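PDB 4PCQ: HTH-type transcriptional regulator AldR, which regulates transcription of the L-alanine dehydrogenase gene by binding upstream of it, activating when L-alanine is present and repressing when it is absent. Local coordinates for residues R121-V126 with F135-A140. Sequence-based numbering, arbitrary orientation.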
loop_
_atom_site.group_PDB
_atom_site.type_symbol
_atom_site.label_atom_id
_atom_site.label_comp_id
_atom_site.label_asym_id
_atom_site.label_seq_id
_atom_site.Cartn_x
_atom_site.Cartn_y
_atom_site.Cartn_z
ATOM N N ARG B 121 -11.390 8.541 7.591
ATOM C CA ARG B 121 -11.166 7.220 8.174
ATOM C C ARG B 121 -11.188 6.071 7.171
ATOM O O ARG B 121 -10.421 5.116 7.298
ATOM C CB ARG B 121 -12.179 6.963 9.284
ATOM N N GLN B 122 -12.057 6.164 6.171
ATOM C CA GLN B 122 -12.218 5.065 5.224
ATOM C C GLN B 122 -11.073 4.916 4.218
ATOM O O GLN B 122 -10.751 3.802 3.807
ATOM C CB GLN B 122 -13.551 5.183 4.480
ATOM C CG GLN B 122 -14.775 4.955 5.345
ATOM C CD GLN B 122 -15.471 6.247 5.713
ATOM O OE1 GLN B 122 -14.826 7.281 5.894
ATOM N NE2 GLN B 122 -16.799 6.199 5.813
ATOM N N VAL B 123 -10.462 6.029 3.824
ATOM C CA VAL B 123 -9.432 5.988 2.785
ATOM C C VAL B 123 -8.190 5.216 3.224
ATOM O O VAL B 123 -7.667 5.408 4.322
ATOM C CB VAL B 123 -9.023 7.405 2.300
ATOM C CG1 VAL B 123 -10.232 8.157 1.785
ATOM C CG2 VAL B 123 -8.364 8.187 3.399
ATOM N N MET B 124 -7.771 4.283 2.378
ATOM C CA MET B 124 -6.526 3.562 2.597
ATOM C C MET B 124 -5.464 4.034 1.619
ATOM O O MET B 124 -4.329 4.296 2.012
ATOM C CB MET B 124 -6.725 2.050 2.500
ATOM C CG MET B 124 -8.095 1.597 2.930
ATOM S SD MET B 124 -8.004 0.860 4.566
ATOM C CE MET B 124 -8.314 2.317 5.577
ATOM N N ASP B 125 -5.825 4.154 0.347
ATOM C CA ASP B 125 -4.843 4.600 -0.632
ATOM C C ASP B 125 -5.362 5.731 -1.515
ATOM O O ASP B 125 -6.554 5.819 -1.800
ATOM C CB ASP B 125 -4.396 3.425 -1.496
ATOM C CG ASP B 125 -3.510 2.454 -0.747
ATOM O OD1 ASP B 125 -2.544 2.898 -0.091
ATOM O OD2 ASP B 125 -3.785 1.238 -0.816
ATOM N N VAL B 126 -4.455 6.596 -1.957
ATOM C CA VAL B 126 -4.793 7.627 -2.929
ATOM C C VAL B 126 -3.839 7.584 -4.113
ATOM O O VAL B 126 -2.627 7.677 -3.941
ATOM C CB VAL B 126 -4.741 9.029 -2.304
ATOM C CG1 VAL B 126 -5.018 10.088 -3.356
ATOM C CG2 VAL B 126 -5.722 9.137 -1.153
ATOM N N PHE B 135 -8.129 11.281 -9.821
ATOM C CA PHE B 135 -7.551 10.325 -8.883
ATOM C C PHE B 135 -8.480 9.174 -8.485
ATOM O O PHE B 135 -9.696 9.270 -8.643
ATOM C CB PHE B 135 -7.046 11.077 -7.645
ATOM C CG PHE B 135 -8.056 12.006 -7.048
ATOM C CD1 PHE B 135 -8.966 11.563 -6.102
ATOM C CD2 PHE B 135 -8.095 13.336 -7.443
ATOM C CE1 PHE B 135 -9.895 12.436 -5.556
ATOM C CE2 PHE B 135 -9.023 14.209 -6.908
ATOM C CZ PHE B 135 -9.926 13.758 -5.967
ATOM N N ILE B 136 -7.900 8.084 -7.981
ATOM C CA ILE B 136 -8.696 6.964 -7.474
ATOM C C ILE B 136 -8.378 6.710 -6.009
ATOM O O ILE B 136 -7.229 6.814 -5.573
ATOM C CB ILE B 136 -8.505 5.654 -8.270
ATOM C CG1 ILE B 136 -7.058 5.179 -8.236
ATOM C CG2 ILE B 136 -8.955 5.823 -9.692
ATOM C CD1 ILE B 136 -6.834 3.904 -9.028
ATOM N N LEU B 137 -9.423 6.392 -5.254
ATOM C CA LEU B 137 -9.344 6.242 -3.818
ATOM C C LEU B 137 -9.608 4.791 -3.454
ATOM O O LEU B 137 -10.680 4.272 -3.739
ATOM C CB LEU B 137 -10.424 7.111 -3.179
ATOM C CG LEU B 137 -10.271 8.632 -3.282
ATOM C CD1 LEU B 137 -11.050 9.333 -2.185
ATOM C CD2 LEU B 137 -8.816 9.067 -3.283
ATOM N N HIS B 138 -8.646 4.134 -2.815
ATOM C CA HIS B 138 -8.879 2.799 -2.280
ATOM C C HIS B 138 -9.405 2.958 -0.866
ATOM O O HIS B 138 -8.697 3.453 0.016
ATOM C CB HIS B 138 -7.586 1.984 -2.278
ATOM C CG HIS B 138 -7.688 0.681 -1.545
ATOM N ND1 HIS B 138 -6.579 -0.019 -1.112
ATOM C CD2 HIS B 138 -8.761 -0.056 -1.172
ATOM C CE1 HIS B 138 -6.966 -1.125 -0.507
ATOM N NE2 HIS B 138 -8.287 -1.173 -0.530
ATOM N N VAL B 139 -10.651 2.541 -0.661
ATOM C CA VAL B 139 -11.336 2.743 0.614
ATOM C C VAL B 139 -11.907 1.454 1.203
ATOM O O VAL B 139 -12.166 0.484 0.488
ATOM C CB VAL B 139 -12.494 3.759 0.486
ATOM C CG1 VAL B 139 -11.984 5.105 -0.002
ATOM C CG2 VAL B 139 -13.573 3.219 -0.440
ATOM N N ALA B 140 -12.112 1.464 2.517
ATOM C CA ALA B 140 -12.764 0.356 3.208
ATOM C C ALA B 140 -13.944 0.852 4.040
ATOM O O ALA B 140 -13.865 1.892 4.692
ATOM C CB ALA B 140 -11.771 -0.373 4.093
#
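Met-124 and Asp-125 both sit opposite His-138 in a classic beta bulge, where strands 123-126 and 135-140 run antiparallel at 160° as arms of a hairpin. The carbonyl O of His-138 accepts both bulge amides, Met-124 N at 2.7 Å and Asp-125 N at 3.0 Å, while His-138 N returns a bond to Asp-125 O. Beyond the bulge, Ala-140 N donates a hydrogen bond to Gln-122 O. Asp-125 and His-138, acceptor and donor, run alongside each other off the same sheet face, carboxylate and imidazole planes turned 40° apart. His-138 CG stands anti to the backbone N (chi1 171°), and ND1 donates nearly in its ring plane to Asp-125 OD2, 3.1 Å away, meeting its anti side somewhat out of the carboxylate plane. Met-124 CB lies over one ring face, toward the rim; the chain's bends bring SD to Ala-140's short CB. The other sheet face is aliphatic, its branched residues filling space beneath helices 110-117 and 144-156: Val-123 CG1 meets Val-139 CG1 at 3.9 Å, and Val-126 CG2 meets Leu-137 CD2. His-138 NE2 is hydrogen-bonded to Gln-95 OE1, so bonds at both nitrogens should restrain ring rotation and, if that amide is oriented as modelled, suggest a protonated imidazole; Glu-171 of the second subunit, close to Asp-125 OD1, adds negative charge.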